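Local atomic coordinates of carbohydrate deacetylase (Enterococcus faecalis, PDB entry 2I5I), a protein that probably removes acetyl groups from acetylated carbohydrates, a magnesium-dependent step in the breakdown of oligosaccharides. Residues L7-A19 and V32-F45. Numbering follows the deposited sequence. Where two conformers were deposited one is given.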
loop_
_atom_site.group_PDB
_atom_site.type_symbol
_atom_site.label_atom_id
_atom_site.label_comp_id
_atom_site.label_asym_id
_atom_site.label_seq_id
_atom_site.Cartn_x
_atom_site.Cartn_y
_atom_site.Cartn_z
ATOM N N LEU A 7 6.711 16.808 -25.218
ATOM C CA LEU A 7 5.767 17.743 -24.652
ATOM C C LEU A 7 5.502 17.427 -23.169
ATOM O O LEU A 7 4.997 16.368 -22.848
ATOM C CB LEU A 7 4.431 17.722 -25.392
ATOM C CG LEU A 7 3.355 18.638 -24.820
ATOM C CD1 LEU A 7 3.802 20.096 -24.826
ATOM C CD2 LEU A 7 2.037 18.539 -25.591
ATOM N N ILE A 8 5.899 18.361 -22.334
ATOM C CA ILE A 8 5.663 18.371 -20.909
ATOM C C ILE A 8 4.410 19.216 -20.697
ATOM O O ILE A 8 4.343 20.380 -21.098
ATOM C CB ILE A 8 6.872 18.950 -20.170
ATOM C CG1 ILE A 8 8.176 18.198 -20.404
ATOM C CG2 ILE A 8 6.554 19.077 -18.689
ATOM C CD1 ILE A 8 9.383 18.936 -19.874
ATOM N N ILE A 9 3.391 18.639 -20.105
ATOM C CA ILE A 9 2.135 19.253 -19.699
ATOM C C ILE A 9 2.153 19.249 -18.180
ATOM O O ILE A 9 2.057 18.230 -17.513
ATOM C CB ILE A 9 0.907 18.528 -20.275
ATOM C CG1 ILE A 9 1.018 18.403 -21.783
ATOM C CG2 ILE A 9 -0.392 19.207 -19.879
ATOM C CD1 ILE A 9 -0.125 17.735 -22.493
ATOM N N ASN A 10 2.370 20.459 -17.659
ATOM C CA ASN A 10 2.662 20.598 -16.236
ATOM C C ASN A 10 1.544 21.393 -15.587
ATOM O O ASN A 10 1.240 22.517 -15.980
ATOM C CB ASN A 10 4.007 21.296 -15.968
ATOM C CG ASN A 10 4.325 21.364 -14.484
ATOM O OD1 ASN A 10 5.071 20.541 -13.936
ATOM N ND2 ASN A 10 3.761 22.366 -13.846
ATOM N N ALA A 11 0.969 20.776 -14.559
ATOM C CA ALA A 11 -0.062 21.432 -13.766
ATOM C C ALA A 11 0.577 22.244 -12.656
ATOM O O ALA A 11 1.263 21.693 -11.792
ATOM C CB ALA A 11 -1.012 20.395 -13.167
ATOM N N ASP A 12 0.375 23.553 -12.645
ATOM C CA ASP A 12 0.885 24.362 -11.552
ATOM C C ASP A 12 -0.007 24.259 -10.308
ATOM O O ASP A 12 -1.210 23.982 -10.414
ATOM C CB ASP A 12 1.009 25.817 -12.025
ATOM C CG ASP A 12 2.024 25.995 -13.137
ATOM O OD1 ASP A 12 2.600 24.995 -13.618
ATOM O OD2 ASP A 12 2.251 27.159 -13.542
ATOM N N ASP A 13 0.583 24.443 -9.142
ATOM C CA ASP A 13 -0.087 24.636 -7.870
ATOM C C ASP A 13 -0.447 23.345 -7.144
ATOM O O ASP A 13 -1.372 23.329 -6.326
ATOM C CB ASP A 13 -1.365 25.473 -8.051
ATOM C CG ASP A 13 -1.105 26.910 -8.463
ATOM O OD1 ASP A 13 0.041 27.354 -8.255
ATOM O OD2 ASP A 13 -2.014 27.597 -8.992
ATOM N N PHE A 14 0.286 22.269 -7.376
ATOM C CA PHE A 14 0.096 21.062 -6.531
ATOM C C PHE A 14 0.228 21.407 -5.068
ATOM O O PHE A 14 1.100 22.181 -4.662
ATOM C CB PHE A 14 1.087 19.976 -6.940
ATOM C CG PHE A 14 0.647 18.563 -6.563
ATOM C CD1 PHE A 14 -0.487 18.024 -7.163
ATOM C CD2 PHE A 14 1.375 17.839 -5.643
ATOM C CE1 PHE A 14 -0.885 16.739 -6.815
ATOM C CE2 PHE A 14 0.985 16.548 -5.295
ATOM C CZ PHE A 14 -0.135 16.018 -5.902
ATOM N N GLY A 15 -0.628 20.870 -4.191
ATOM C CA GLY A 15 -0.584 21.170 -2.782
ATOM C C GLY A 15 -1.170 22.514 -2.401
ATOM O O GLY A 15 -1.160 22.862 -1.219
ATOM N N TYR A 16 -1.673 23.276 -3.368
ATOM C CA TYR A 16 -2.251 24.581 -3.093
ATOM C C TYR A 16 -3.396 24.429 -2.101
ATOM O O TYR A 16 -3.445 25.032 -1.026
ATOM C CB TYR A 16 -2.686 25.220 -4.400
ATOM C CG TYR A 16 -2.992 26.695 -4.384
ATOM C CD1 TYR A 16 -2.603 27.528 -3.341
ATOM C CD2 TYR A 16 -3.686 27.250 -5.449
ATOM C CE1 TYR A 16 -2.911 28.873 -3.382
ATOM C CE2 TYR A 16 -3.990 28.602 -5.492
ATOM C CZ TYR A 16 -3.599 29.406 -4.449
ATOM O OH TYR A 16 -3.902 30.756 -4.488
ATOM N N THR A 17 -4.370 23.604 -2.484
ATOM C CA THR A 17 -5.469 23.228 -1.590
ATOM C C THR A 17 -5.837 21.764 -1.843
ATOM O O THR A 17 -5.520 21.215 -2.904
ATOM C CB THR A 17 -6.685 24.150 -1.686
ATOM O OG1 THR A 17 -7.715 23.558 -2.475
ATOM C CG2 THR A 17 -6.487 25.471 -2.445
ATOM N N PRO A 18 -6.489 21.101 -0.899
ATOM C CA PRO A 18 -6.881 19.695 -1.117
ATOM C C PRO A 18 -7.599 19.413 -2.425
ATOM O O PRO A 18 -7.329 18.408 -3.076
ATOM C CB PRO A 18 -7.820 19.440 0.087
ATOM C CG PRO A 18 -7.178 20.280 1.155
ATOM C CD PRO A 18 -6.891 21.580 0.417
ATOM N N ALA A 19 -8.535 20.238 -2.888
ATOM C CA ALA A 19 -9.232 20.008 -4.130
ATOM C C ALA A 19 -8.402 20.314 -5.380
ATOM O O ALA A 19 -8.599 19.700 -6.419
ATOM C CB ALA A 19 -10.503 20.858 -4.222
ATOM N N VAL A 32 -4.014 14.130 -19.853
ATOM C CA VAL A 32 -2.664 14.193 -20.434
ATOM C C VAL A 32 -1.647 14.961 -19.606
ATOM O O VAL A 32 -0.510 15.169 -20.065
ATOM C CB VAL A 32 -2.757 14.778 -21.867
ATOM C CG1 VAL A 32 -3.517 13.811 -22.773
ATOM C CG2 VAL A 32 -3.404 16.146 -21.861
ATOM N N VAL A 33 -1.957 15.375 -18.386
ATOM C CA VAL A 33 -0.997 16.023 -17.494
ATOM C C VAL A 33 0.099 15.027 -17.125
ATOM O O VAL A 33 -0.160 13.923 -16.632
ATOM C CB VAL A 33 -1.645 16.588 -16.219
ATOM C CG1 VAL A 33 -0.588 17.064 -15.232
ATOM C CG2 VAL A 33 -2.622 17.702 -16.579
ATOM N N THR A 34 1.359 15.388 -17.377
ATOM C CA THR A 34 2.449 14.448 -17.113
ATOM C C THR A 34 3.329 14.843 -15.948
ATOM O O THR A 34 4.173 14.058 -15.473
ATOM C CB THR A 34 3.370 14.323 -18.361
ATOM O OG1 THR A 34 4.106 15.553 -18.410
ATOM C CG2 THR A 34 2.599 14.209 -19.655
ATOM N N SER A 35 3.143 16.052 -15.457
ATOM C CA SER A 35 3.948 16.671 -14.424
ATOM C C SER A 35 3.153 17.690 -13.629
ATOM O O SER A 35 2.130 18.184 -14.131
ATOM C CB SER A 35 5.127 17.346 -15.136
ATOM O OG SER A 35 5.964 18.028 -14.227
ATOM N N THR A 36 3.625 18.008 -12.442
ATOM C CA THR A 36 3.093 19.104 -11.646
ATOM C C THR A 36 4.220 19.756 -10.865
ATOM O O THR A 36 5.287 19.157 -10.661
ATOM C CB THR A 36 1.977 18.606 -10.715
ATOM O OG1 THR A 36 1.243 19.674 -10.093
ATOM C CG2 THR A 36 2.604 17.766 -9.602
ATOM N N THR A 37 3.959 20.972 -10.409
ATOM C CA THR A 37 4.912 21.629 -9.499
ATOM C C THR A 37 4.166 22.075 -8.242
ATOM O O THR A 37 3.076 22.633 -8.416
ATOM C CB THR A 37 5.634 22.815 -10.142
ATOM O OG1 THR A 37 4.715 23.672 -10.815
ATOM C CG2 THR A 37 6.630 22.260 -11.161
ATOM N N ALA A 38 4.764 21.775 -7.110
ATOM C CA ALA A 38 4.158 21.858 -5.794
ATOM C C ALA A 38 4.666 22.986 -4.918
ATOM O O ALA A 38 5.862 23.290 -4.937
ATOM C CB ALA A 38 4.428 20.521 -5.086
ATOM N N LEU A 39 3.760 23.570 -4.131
ATOM C CA LEU A 39 4.083 24.650 -3.209
ATOM C C LEU A 39 4.434 24.172 -1.812
ATOM O O LEU A 39 3.551 23.908 -0.984
ATOM C CB LEU A 39 2.905 25.612 -3.141
ATOM C CG LEU A 39 2.439 26.307 -4.421
ATOM C CD1 LEU A 39 0.949 26.594 -4.352
ATOM C CD2 LEU A 39 3.239 27.605 -4.637
ATOM N N PRO A 40 5.704 24.089 -1.434
ATOM C CA PRO A 40 6.052 23.806 -0.048
ATOM C C PRO A 40 5.599 24.852 0.967
ATOM O O PRO A 40 5.541 24.605 2.178
ATOM C CB PRO A 40 7.596 23.778 -0.036
ATOM C CG PRO A 40 8.021 24.261 -1.368
ATOM C CD PRO A 40 6.876 24.265 -2.312
ATOM N N THR A 41 5.278 26.054 0.503
ATOM C CA THR A 41 4.831 27.148 1.342
ATOM C C THR A 41 3.378 26.953 1.758
ATOM O O THR A 41 2.850 27.656 2.618
ATOM C CB THR A 41 4.967 28.508 0.618
ATOM O OG1 THR A 41 4.633 28.366 -0.763
ATOM C CG2 THR A 41 6.422 28.950 0.718
ATOM N N SER A 42 2.747 25.957 1.127
ATOM C CA SER A 42 1.359 25.639 1.464
ATOM C C SER A 42 1.226 24.645 2.597
ATOM O O SER A 42 1.897 23.628 2.697
ATOM C CB SER A 42 0.680 25.056 0.215
ATOM O OG SER A 42 -0.722 24.976 0.435
ATOM N N PRO A 43 0.314 24.879 3.536
ATOM C CA PRO A 43 0.258 23.925 4.668
ATOM C C PRO A 43 -0.169 22.526 4.234
ATOM O O PRO A 43 0.112 21.537 4.910
ATOM C CB PRO A 43 -0.769 24.562 5.592
ATOM C CG PRO A 43 -1.529 25.528 4.776
ATOM C CD PRO A 43 -0.652 25.961 3.625
ATOM N N TYR A 44 -0.833 22.409 3.097
ATOM C CA TYR A 44 -1.281 21.157 2.504
ATOM C C TYR A 44 -0.196 20.444 1.714
ATOM O O TYR A 44 -0.463 19.405 1.104
ATOM C CB TYR A 44 -2.459 21.439 1.550
ATOM C CG TYR A 44 -3.554 22.210 2.229
ATOM C CD1 TYR A 44 -4.370 21.544 3.148
ATOM C CD2 TYR A 44 -3.786 23.553 1.984
ATOM C CE1 TYR A 44 -5.380 22.211 3.789
ATOM C CE2 TYR A 44 -4.808 24.214 2.640
ATOM C CZ TYR A 44 -5.601 23.540 3.536
ATOM O OH TYR A 44 -6.616 24.184 4.205
ATOM N N PHE A 45 1.031 20.972 1.687
ATOM C CA PHE A 45 2.041 20.352 0.823
ATOM C C PHE A 45 2.335 18.886 1.094
ATOM O O PHE A 45 2.343 18.066 0.185
ATOM C CB PHE A 45 3.362 21.120 0.949
ATOM C CG PHE A 45 4.561 20.435 0.328
ATOM C CD1 PHE A 45 4.686 20.339 -1.047
ATOM C CD2 PHE A 45 5.535 19.902 1.138
ATOM C CE1 PHE A 45 5.791 19.701 -1.608
ATOM C CE2 PHE A 45 6.653 19.280 0.604
ATOM C CZ PHE A 45 6.761 19.208 -0.776
#
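Ala11 O is gripped from opposite faces of its carbonyl plane, by Thr37 N at 3.1 Å and by the hydroxyl Thr36 OG1 at 2.6 Å. This double acceptance lies within a parallel sheet: residues 7-11 and strand 35-38, joined through helix 18-29 in a beta-alpha-beta crossover, run in the same direction, the axes of these short segments 35° apart. The ladder is established by Asn10 paired with Ser35 and Ala11 with Thr36, and by the straight bond from Ala11 N to Ser35 O (2.9 Å, 167° at the hydrogen). Placing OG1 anti to the backbone N (chi1 -169°) leaves CG2 of Thr36 between N and the carbonyl carbon, from where it lies over one face of the Phe14 ring, a CH-pi contact 4.1 Å from the centroid.

The other face of the sheet carries a polar row. Ser35 OG donates to Asn10 OD1 at 2.7 Å, whereas Asn10 ND2 reaches Thr37 OG1 only weakly; Thr37 OG1 has its stronger hydrogen bond with Asp128. Past the corner at Asp12, pairing resumes at Phe14 and Ala38, with Leu39 N bonded to Phe14 O. Asp13 is salt-bridged to Arg232 and lies close to His130, a predicted magnesium ligand; donor atoms of Asp13, His64 and His130 face one vacant point, consistent with an unoccupied metal site, though this is unconfirmed, just past the C-terminal end of strand 6-11.

Beyond the strands, Ser42 OG donates to Gly15 O. Farther along, Pro18 packs on Tyr44: its CD sits over the centre of the ring, 3.6 Å from the centroid and 7° off the normal.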